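PDB 6EKR: type ii site-specific deoxyribonuclease from Klebsiella pneumoniae, which probably cleaves double-stranded DNA at a specific recognition sequence, as a type II restriction endonuclease of the PD-(D/E)xK nuclease class. Local coordinates for residues D2-K7 with L26-H31; M33-N38 with A119-L124; R67-D72 with S114-A119. The protein carries 2 engineered substitutions. All blocks are in the same frame, centred on the assembly; numbering follows the deposited sequence.

Interaction 1. Residues D2-K7 with L26-H31; sequences DILKEK and LQVIEH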
loop_
_atom_site.group_PDB
_atom_site.type_symbol
_atom_site.label_atom_id
_atom_site.label_comp_id
_atom_site.label_asym_id
_atom_site.label_seq_id
_atom_site.Cartn_x
_atom_site.Cartn_y
_atom_site.Cartn_z
ATOM N N ASP A 2 -17.181 -24.651 -7.188
ATOM C CA ASP A 2 -16.346 -24.907 -6.002
ATOM C C ASP A 2 -15.262 -25.901 -6.414
ATOM O O ASP A 2 -14.295 -26.151 -5.700
ATOM C CB ASP A 2 -17.216 -25.484 -4.880
ATOM C CG ASP A 2 -16.425 -25.798 -3.625
ATOM O OD1 ASP A 2 -15.640 -24.925 -3.169
ATOM O OD2 ASP A 2 -16.604 -26.923 -3.098
ATOM N N ILE A 3 -15.473 -26.457 -7.601
ATOM C CA ILE A 3 -14.556 -27.353 -8.268
ATOM C C ILE A 3 -13.382 -26.552 -8.804
ATOM O O ILE A 3 -12.284 -27.087 -8.964
ATOM C CB ILE A 3 -15.261 -28.047 -9.463
ATOM C CG1 ILE A 3 -16.559 -28.742 -9.015
ATOM C CG2 ILE A 3 -14.327 -29.038 -10.156
ATOM C CD1 ILE A 3 -17.777 -27.826 -8.864
ATOM N N LEU A 4 -13.619 -25.269 -9.075
ATOM C CA LEU A 4 -12.585 -24.399 -9.621
ATOM C C LEU A 4 -11.467 -24.130 -8.609
ATOM O O LEU A 4 -10.288 -24.239 -8.959
ATOM C CB LEU A 4 -13.188 -23.096 -10.157
ATOM C CG LEU A 4 -12.229 -22.084 -10.793
ATOM C CD1 LEU A 4 -11.729 -22.540 -12.162
ATOM C CD2 LEU A 4 -12.901 -20.740 -10.875
ATOM N N LYS A 5 -11.845 -23.799 -7.370
ATOM C CA LYS A 5 -10.896 -23.586 -6.271
ATOM C C LYS A 5 -10.025 -24.821 -6.031
ATOM O O LYS A 5 -8.794 -24.738 -6.019
ATOM C CB LYS A 5 -11.625 -23.213 -4.975
ATOM C CG LYS A 5 -10.724 -22.531 -3.937
ATOM C CD LYS A 5 -11.132 -22.867 -2.495
ATOM C CE LYS A 5 -10.008 -22.508 -1.497
ATOM N NZ LYS A 5 -10.158 -23.156 -0.154
ATOM N N GLU A 6 -10.680 -25.963 -5.845
ATOM C CA GLU A 6 -9.997 -27.229 -5.686
ATOM C C GLU A 6 -8.971 -27.372 -6.809
ATOM O O GLU A 6 -7.805 -27.685 -6.556
ATOM C CB GLU A 6 -11.015 -28.377 -5.684
ATOM C CG GLU A 6 -10.427 -29.794 -5.700
ATOM C CD GLU A 6 -11.382 -30.842 -6.317
ATOM O OE1 GLU A 6 -12.179 -30.493 -7.233
ATOM O OE2 GLU A 6 -11.327 -32.025 -5.886
ATOM N N LYS A 7 -9.401 -27.101 -8.040
ATOM C CA LYS A 7 -8.528 -27.232 -9.207
ATOM C C LYS A 7 -7.344 -26.265 -9.216
ATOM O O LYS A 7 -6.246 -26.651 -9.618
ATOM C CB LYS A 7 -9.327 -27.130 -10.497
ATOM C CG LYS A 7 -9.912 -28.449 -10.929
ATOM C CD LYS A 7 -10.743 -28.276 -12.171
ATOM C CE LYS A 7 -11.458 -29.556 -12.536
ATOM N NZ LYS A 7 -12.281 -29.363 -13.767
ATOM N N LEU A 26 -3.429 -25.702 -16.841
ATOM C CA LEU A 26 -4.256 -25.711 -18.049
ATOM C C LEU A 26 -5.662 -26.213 -17.742
ATOM O O LEU A 26 -6.644 -25.698 -18.263
ATOM C CB LEU A 26 -3.606 -26.528 -19.162
ATOM C CG LEU A 26 -2.225 -26.021 -19.604
ATOM C CD1 LEU A 26 -1.660 -26.864 -20.748
ATOM C CD2 LEU A 26 -2.253 -24.547 -19.979
ATOM N N GLN A 27 -5.739 -27.196 -16.852
ATOM C CA GLN A 27 -6.997 -27.747 -16.359
ATOM C C GLN A 27 -7.873 -26.705 -15.642
ATOM O O GLN A 27 -9.098 -26.814 -15.634
ATOM C CB GLN A 27 -6.702 -28.908 -15.413
ATOM C CG GLN A 27 -7.723 -30.020 -15.446
ATOM C CD GLN A 27 -7.374 -31.081 -16.466
ATOM O OE1 GLN A 27 -6.366 -31.776 -16.330
ATOM N NE2 GLN A 27 -8.212 -31.219 -17.496
ATOM N N VAL A 28 -7.244 -25.701 -15.040
ATOM C CA VAL A 28 -7.976 -24.599 -14.424
ATOM C C VAL A 28 -8.573 -23.698 -15.500
ATOM O O VAL A 28 -9.720 -23.241 -15.381
ATOM C CB VAL A 28 -7.089 -23.773 -13.474
ATOM C CG1 VAL A 28 -7.808 -22.507 -13.021
ATOM C CG2 VAL A 28 -6.696 -24.602 -12.282
ATOM N N ILE A 29 -7.799 -23.455 -16.554
ATOM C CA ILE A 29 -8.289 -22.657 -17.673
ATOM C C ILE A 29 -9.460 -23.360 -18.344
ATOM O O ILE A 29 -10.530 -22.765 -18.505
ATOM C CB ILE A 29 -7.191 -22.318 -18.692
ATOM C CG1 ILE A 29 -6.038 -21.590 -18.000
ATOM C CG2 ILE A 29 -7.767 -21.409 -19.753
ATOM C CD1 ILE A 29 -4.710 -21.692 -18.706
ATOM N N GLU A 30 -9.269 -24.629 -18.695
ATOM C CA GLU A 30 -10.328 -25.419 -19.300
ATOM C C GLU A 30 -11.632 -25.240 -18.542
ATOM O O GLU A 30 -12.665 -24.958 -19.131
ATOM C CB GLU A 30 -9.934 -26.892 -19.345
ATOM C CG GLU A 30 -11.043 -27.822 -19.808
ATOM C CD GLU A 30 -10.523 -29.153 -20.312
ATOM O OE1 GLU A 30 -9.344 -29.221 -20.721
ATOM O OE2 GLU A 30 -11.301 -30.130 -20.306
ATOM N N HIS A 31 -11.556 -25.361 -17.223
ATOM C CA HIS A 31 -12.744 -25.412 -16.372
ATOM C C HIS A 31 -13.388 -24.058 -16.125
ATOM O O HIS A 31 -14.608 -23.971 -16.002
ATOM C CB HIS A 31 -12.416 -26.092 -15.037
ATOM C CG HIS A 31 -13.588 -26.217 -14.109
ATOM N ND1 HIS A 31 -14.418 -27.320 -14.098
ATOM C CD2 HIS A 31 -14.065 -25.379 -13.157
ATOM C CE1 HIS A 31 -15.352 -27.156 -13.178
ATOM N NE2 HIS A 31 -15.165 -25.983 -12.597
#
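The imidazole of His31 is the flat group here, and three residues of 2-7 gather round it. Leu4 meets its edge, with CD1 near the ring plane and 3.8 Å from His31 CD2. Ile3 comes in obliquely, its CG2 lying 3.7 Å from His31 CE1, and Lys7 NZ is likewise oblique to the ring. CG of His31 stands anti to its backbone N (chi1 -179°), and the ring beyond it reaches Ile3, Leu4 and Lys7. Lys7 crosses it at about a right angle, in a chain extended beyond CG, so that CD passes 4.0 Å from His31 CB.

One turn before His31, Val28 makes the other contact: CG2 sits 3.4 Å from Lys7 O, and CG1 is 4.0 Å from Leu4 CD1. The segments 3-7 and 26-31 run antiparallel, their axes at 165°, within an N-terminal helical hairpin of helices 3-16 and 22-39 whose inner side, through Leu4 and Val28, faces helix 101-125.

Lys7 NZ approaches His31 ND1 to 3.0 Å. A positive ammonium so close would probably disfavour protonation of the imidazole, while the acid of Glu30, further off, might offset part of that charge.

Interaction 2. Residues M33-N38 with A119-L124; sequences MLLLKN and ACCFDL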
loop_
_atom_site.group_PDB
_atom_site.type_symbol
_atom_site.label_atom_id
_atom_site.label_comp_id
_atom_site.label_asym_id
_atom_site.label_seq_id
_atom_site.Cartn_x
_atom_site.Cartn_y
_atom_site.Cartn_z
HETATM N N MSE A 33 -13.279 -21.544 -18.254
HETATM C CA MSE A 33 -13.875 -21.249 -19.558
HETATM C C MSE A 33 -15.230 -21.937 -19.756
HETATM O O MSE A 33 -16.200 -21.298 -20.158
HETATM C CB MSE A 33 -12.921 -21.629 -20.692
HETATM C CG MSE A 33 -11.745 -20.681 -20.874
HETATM SE SE MSE A 33 -12.279 -18.881 -21.437
HETATM C CE MSE A 33 -12.757 -19.287 -23.287
ATOM N N LEU A 34 -15.297 -23.232 -19.455
ATOM C CA LEU A 34 -16.541 -23.975 -19.582
ATOM C C LEU A 34 -17.573 -23.558 -18.540
ATOM O O LEU A 34 -18.774 -23.687 -18.772
ATOM C CB LEU A 34 -16.294 -25.486 -19.527
ATOM C CG LEU A 34 -15.423 -26.104 -20.628
ATOM C CD1 LEU A 34 -15.241 -27.584 -20.402
ATOM C CD2 LEU A 34 -15.983 -25.852 -22.011
ATOM N N LEU A 35 -17.113 -23.058 -17.401
ATOM C CA LEU A 35 -18.026 -22.587 -16.364
ATOM C C LEU A 35 -18.805 -21.368 -16.830
ATOM O O LEU A 35 -20.035 -21.354 -16.758
ATOM C CB LEU A 35 -17.269 -22.259 -15.068
ATOM C CG LEU A 35 -17.455 -23.141 -13.828
ATOM C CD1 LEU A 35 -16.488 -22.704 -12.743
ATOM C CD2 LEU A 35 -18.880 -23.054 -13.321
ATOM N N LEU A 36 -18.071 -20.353 -17.302
ATOM C CA LEU A 36 -18.650 -19.098 -17.794
ATOM C C LEU A 36 -19.530 -19.381 -19.003
ATOM O O LEU A 36 -20.633 -18.848 -19.115
ATOM C CB LEU A 36 -17.550 -18.088 -18.161
ATOM C CG LEU A 36 -16.497 -17.611 -17.145
ATOM C CD1 LEU A 36 -15.362 -16.892 -17.831
ATOM C CD2 LEU A 36 -17.106 -16.701 -16.110
ATOM N N LYS A 37 -19.037 -20.241 -19.888
ATOM C CA LYS A 37 -19.779 -20.693 -21.056
ATOM C C LYS A 37 -21.159 -21.309 -20.727
ATOM O O LYS A 37 -22.151 -20.964 -21.362
ATOM C CB LYS A 37 -18.908 -21.658 -21.874
ATOM C CG LYS A 37 -19.560 -22.236 -23.116
ATOM C CD LYS A 37 -18.510 -22.801 -24.056
ATOM C CE LYS A 37 -19.151 -23.436 -25.287
ATOM N NZ LYS A 37 -19.565 -24.847 -25.041
ATOM N N ASN A 38 -21.229 -22.191 -19.736
ATOM C CA ASN A 38 -22.474 -22.918 -19.456
ATOM C C ASN A 38 -23.423 -22.275 -18.435
ATOM O O ASN A 38 -24.601 -22.658 -18.337
ATOM C CB ASN A 38 -22.177 -24.361 -19.050
ATOM C CG ASN A 38 -21.367 -25.102 -20.091
ATOM O OD1 ASN A 38 -21.662 -25.044 -21.282
ATOM N ND2 ASN A 38 -20.332 -25.807 -19.643
ATOM N N ALA A 119 -10.505 -15.003 -13.172
ATOM C CA ALA A 119 -10.887 -13.854 -12.361
ATOM C C ALA A 119 -12.403 -13.643 -12.313
ATOM O O ALA A 119 -12.973 -13.519 -11.228
ATOM C CB ALA A 119 -10.162 -12.582 -12.847
ATOM N N CYS A 120 -13.049 -13.615 -13.478
ATOM C CA CYS A 120 -14.496 -13.416 -13.565
ATOM C C CYS A 120 -15.310 -14.512 -12.886
ATOM O O CYS A 120 -16.387 -14.249 -12.355
ATOM C CB CYS A 120 -14.939 -13.304 -15.022
ATOM S SG CYS A 120 -14.359 -11.840 -15.824
ATOM N N CYS A 121 -14.803 -15.743 -12.933
ATOM C CA CYS A 121 -15.403 -16.859 -12.202
ATOM C C CYS A 121 -15.515 -16.582 -10.703
ATOM O O CYS A 121 -16.554 -16.858 -10.092
ATOM C CB CYS A 121 -14.614 -18.131 -12.451
ATOM S SG CYS A 121 -15.008 -18.905 -14.025
ATOM N N PHE A 122 -14.450 -16.018 -10.130
ATOM C CA PHE A 122 -14.431 -15.594 -8.727
ATOM C C PHE A 122 -15.353 -14.427 -8.408
ATOM O O PHE A 122 -15.866 -14.335 -7.300
ATOM C CB PHE A 122 -13.015 -15.223 -8.291
ATOM C CG PHE A 122 -12.157 -16.399 -7.942
ATOM C CD1 PHE A 122 -11.615 -16.517 -6.672
ATOM C CD2 PHE A 122 -11.886 -17.397 -8.887
ATOM C CE1 PHE A 122 -10.811 -17.610 -6.350
ATOM C CE2 PHE A 122 -11.083 -18.491 -8.570
ATOM C CZ PHE A 122 -10.547 -18.597 -7.306
ATOM N N ASP A 123 -15.539 -13.515 -9.356
ATOM C CA ASP A 123 -16.437 -12.392 -9.130
ATOM C C ASP A 123 -17.886 -12.862 -9.066
ATOM O O ASP A 123 -18.696 -12.275 -8.351
ATOM C CB ASP A 123 -16.280 -11.339 -10.220
ATOM C CG ASP A 123 -14.850 -10.873 -10.387
ATOM O OD1 ASP A 123 -14.150 -10.623 -9.384
ATOM O OD2 ASP A 123 -14.425 -10.738 -11.549
ATOM N N LEU A 124 -18.203 -13.923 -9.809
ATOM C CA LEU A 124 -19.566 -14.428 -9.867
ATOM C C LEU A 124 -19.852 -15.470 -8.798
ATOM O O LEU A 124 -20.934 -15.477 -8.225
ATOM C CB LEU A 124 -19.899 -14.999 -11.252
ATOM C CG LEU A 124 -19.868 -14.109 -12.500
ATOM C CD1 LEU A 124 -20.079 -14.961 -13.735
ATOM C CD2 LEU A 124 -20.887 -12.976 -12.461
#
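Leu36 touches Cys121 with two carbons at once: CD2 and CG each stand 3.7 Å from Cys121 SG, which means the sulfur lies alongside the branch point of the leucine and not just at a methyl tip. The same CD2 methyl also rests against its other neighbours on helix 101-125, 4.2 Å from Cys120 CB and 4.2 Å from Leu124 CD1. Leu35 adds a looser touch, its CB 4.2 Å from Cys121 SG, so the sulfur touches two successive leucines. Cys121 SG points this way because it is anti to its own carbonyl carbon (chi1 -80°).

The other methyl of Leu36, CD1, reaches the backbone oxygen of Ser117 one turn earlier. Leu36 thus sits among Ser117, Cys120, Cys121 and Leu124, spaced i, i+3, i+4 and i+7, much as a knob sits in a hole, in a wide-angle helix-helix crossing. The axes of the two segments cross at 52° and come within 9.9 Å.

Further out, Phe59 on strand 53-61 packs on Leu36, Cys120 and Leu124 together, and Phe61 supports Leu124 from the same strand. Met33, modelled as selenomethionine, points its CB away from segment 119-124, yet its selenium still packs on Ser117, and the chain also touches Tyr78 and Phe81 of helix 78-91, while Leu35 leans on Met1 at the chain start. On the far part of segment 119-124, Phe122 packs against Thr132 and Pro133 at the start of helix 132-148.

Interaction 3. Residues R67-D72 with S114-A119; sequences RPVRDD and SVMSVA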
loop_
_atom_site.group_PDB
_atom_site.type_symbol
_atom_site.label_atom_id
_atom_site.label_comp_id
_atom_site.label_asym_id
_atom_site.label_seq_id
_atom_site.Cartn_x
_atom_site.Cartn_y
_atom_site.Cartn_z
ATOM N N ARG A 67 -16.121 -8.269 -13.028
ATOM C CA ARG A 67 -15.338 -7.095 -13.414
ATOM C C ARG A 67 -15.437 -6.892 -14.930
ATOM O O ARG A 67 -15.711 -7.847 -15.663
ATOM C CB ARG A 67 -13.873 -7.263 -12.995
ATOM C CG ARG A 67 -13.135 -8.347 -13.747
ATOM C CD ARG A 67 -11.816 -8.647 -13.097
ATOM N NE ARG A 67 -11.991 -9.300 -11.803
ATOM C CZ ARG A 67 -11.028 -9.470 -10.906
ATOM N NH1 ARG A 67 -9.797 -9.034 -11.139
ATOM N NH2 ARG A 67 -11.304 -10.073 -9.764
ATOM N N PRO A 68 -15.208 -5.653 -15.405
ATOM C CA PRO A 68 -15.377 -5.357 -16.826
ATOM C C PRO A 68 -14.339 -6.063 -17.699
ATOM O O PRO A 68 -13.173 -6.186 -17.314
ATOM C CB PRO A 68 -15.208 -3.836 -16.886
ATOM C CG PRO A 68 -14.350 -3.507 -15.719
ATOM C CD PRO A 68 -14.767 -4.468 -14.646
ATOM N N VAL A 69 -14.782 -6.510 -18.870
ATOM C CA VAL A 69 -13.983 -7.331 -19.772
ATOM C C VAL A 69 -13.971 -6.721 -21.172
ATOM O O VAL A 69 -15.024 -6.491 -21.770
ATOM C CB VAL A 69 -14.527 -8.791 -19.815
ATOM C CG1 VAL A 69 -14.220 -9.476 -21.134
ATOM C CG2 VAL A 69 -13.966 -9.603 -18.671
ATOM N N ARG A 70 -12.775 -6.452 -21.683
ATOM C CA ARG A 70 -12.632 -6.017 -23.062
ATOM C C ARG A 70 -13.002 -7.155 -23.999
ATOM O O ARG A 70 -12.219 -8.083 -24.205
ATOM C CB ARG A 70 -11.219 -5.501 -23.353
ATOM C CG ARG A 70 -11.061 -4.013 -23.121
ATOM C CD ARG A 70 -9.694 -3.527 -23.529
ATOM N NE ARG A 70 -9.530 -3.530 -24.977
ATOM C CZ ARG A 70 -8.395 -3.254 -25.611
ATOM N NH1 ARG A 70 -7.290 -2.954 -24.934
ATOM N NH2 ARG A 70 -8.367 -3.288 -26.932
ATOM N N ASP A 71 -14.211 -7.064 -24.547
ATOM C CA ASP A 71 -14.773 -8.060 -25.457
ATOM C C ASP A 71 -13.911 -8.277 -26.690
ATOM O O ASP A 71 -13.814 -9.391 -27.216
ATOM C CB ASP A 71 -16.152 -7.618 -25.908
ATOM C CG ASP A 71 -16.808 -8.627 -26.812
ATOM O OD1 ASP A 71 -17.706 -9.336 -26.321
ATOM O OD2 ASP A 71 -16.420 -8.732 -28.000
ATOM N N ASP A 72 -13.294 -7.196 -27.150
ATOM C CA ASP A 72 -12.390 -7.249 -28.276
ATOM C C ASP A 72 -11.102 -8.006 -27.946
ATOM O O ASP A 72 -10.273 -8.216 -28.824
ATOM C CB ASP A 72 -12.058 -5.828 -28.716
ATOM C CG ASP A 72 -10.998 -5.191 -27.855
ATOM O OD1 ASP A 72 -11.324 -4.630 -26.784
ATOM O OD2 ASP A 72 -9.826 -5.255 -28.263
ATOM N N SER A 114 -7.085 -16.195 -20.456
ATOM C CA SER A 114 -6.772 -17.213 -19.456
ATOM C C SER A 114 -6.949 -16.671 -18.036
ATOM O O SER A 114 -7.690 -17.249 -17.242
ATOM C CB SER A 114 -5.352 -17.750 -19.635
ATOM O OG SER A 114 -5.222 -18.519 -20.815
ATOM N N VAL A 115 -6.275 -15.557 -17.739
ATOM C CA VAL A 115 -6.320 -14.908 -16.428
ATOM C C VAL A 115 -7.700 -14.336 -16.110
ATOM O O VAL A 115 -8.192 -14.483 -14.990
ATOM C CB VAL A 115 -5.235 -13.813 -16.297
ATOM C CG1 VAL A 115 -5.523 -12.898 -15.132
ATOM C CG2 VAL A 115 -3.871 -14.440 -16.129
HETATM N N MSE A 116 -8.331 -13.698 -17.090
HETATM C CA MSE A 116 -9.611 -13.035 -16.859
HETATM C C MSE A 116 -10.756 -14.014 -16.770
HETATM O O MSE A 116 -11.793 -13.693 -16.206
HETATM C CB MSE A 116 -9.898 -11.986 -17.930
HETATM C CG MSE A 116 -9.055 -10.739 -17.797
HETATM SE SE MSE A 116 -9.442 -9.766 -16.142
HETATM C CE MSE A 116 -11.074 -8.874 -16.741
ATOM N N SER A 117 -10.570 -15.205 -17.323
ATOM C CA SER A 117 -11.581 -16.241 -17.224
ATOM C C SER A 117 -11.636 -16.737 -15.800
ATOM O O SER A 117 -12.720 -16.929 -15.247
ATOM C CB SER A 117 -11.272 -17.407 -18.155
ATOM O OG SER A 117 -10.086 -18.065 -17.752
ATOM N N VAL A 118 -10.466 -16.934 -15.194
ATOM C CA VAL A 118 -10.423 -17.348 -13.804
ATOM C C VAL A 118 -10.933 -16.228 -12.901
ATOM O O VAL A 118 -11.723 -16.474 -11.998
ATOM C CB VAL A 118 -9.033 -17.795 -13.383
ATOM C CG1 VAL A 118 -9.004 -18.079 -11.898
ATOM C CG2 VAL A 118 -8.635 -19.034 -14.147
ATOM N N ALA A 119 -10.505 -15.003 -13.172
ATOM C CA ALA A 119 -10.887 -13.854 -12.361
ATOM C C ALA A 119 -12.403 -13.643 -12.313
ATOM O O ALA A 119 -12.973 -13.519 -11.228
ATOM C CB ALA A 119 -10.162 -12.582 -12.847
#
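Met116 and Ala119 are the two helix residues that touch the loop, meeting Arg67, Pro68 and Val69 one turn apart. The segment begins at Ser114, whose carbonyl O accepts a bond from Ser117 OG at 2.6 Å; the donor stands above the carbonyl plane, 37° out of it. This bond turns the Ser117 hydroxyl back onto its own helix.

Met116, modelled as selenomethionine, does most of the work. Its chain folds at chi2 (-65°), which places SE, and at chi3 (-80°), which places CE. The CE methyl lies 3.5 Å from Pro68 O and 3.6 Å from Val69 CG2, and Arg67 CG touches it at 3.7 Å. One methyl thus meets three consecutive loop residues, and the Arg67 and Met116 side chains cross at a slant.

At Ala119, CB sits over the centre of one face of the Arg67 guanidinium, 3.8 Å from CZ. The arginine chain bends at chi3, and the guanidinium beyond lies with that face on the Ala119 methyl, while its polar edge is engaged elsewhere: NE forms a salt bridge with Asp123 OD2, one turn further along the same helix.

Beyond the touching residues, the loop is stiffened from within. Arg70 grips the Asp72 carboxylate side-on, NE to OD1 at 2.8 Å and NH2 to OD2 at 2.8 Å. Arg70 N is held by Tyr112 OH, and Val69 makes backbone hydrogen bonds with His57 of strand 53-61. This is a sheet-to-helix connection, in which an extended loop from the edge of an antiparallel sheet lies against the buried side of helix 101-125 on its way to helix 78-91.

Helix 101-125 ties the three contacts together. Interactions 2 and 3 share Ala119, their centres about 9 Å apart; they are also joined by the salt bridge from Arg67 NE to Asp123 OD2 at 2.8 Å, and they meet where Cys120 SG lies 3.6 Å from Val69 CG2. Interaction 1 is about 10 Å, centre to centre, from interaction 2, and the two share helix 22-39; Leu4 CD2 crosses between them to Cys121 CB at 3.5 Å. Interactions 1 and 3 have their centres about 16 Å apart, yet Val28 CG1 still reaches Val118 CG2 at 3.7 Å. Together they join helices 3-16, 22-39 and 101-125 and the 67-72 loop into one packed region next to the antiparallel sheet.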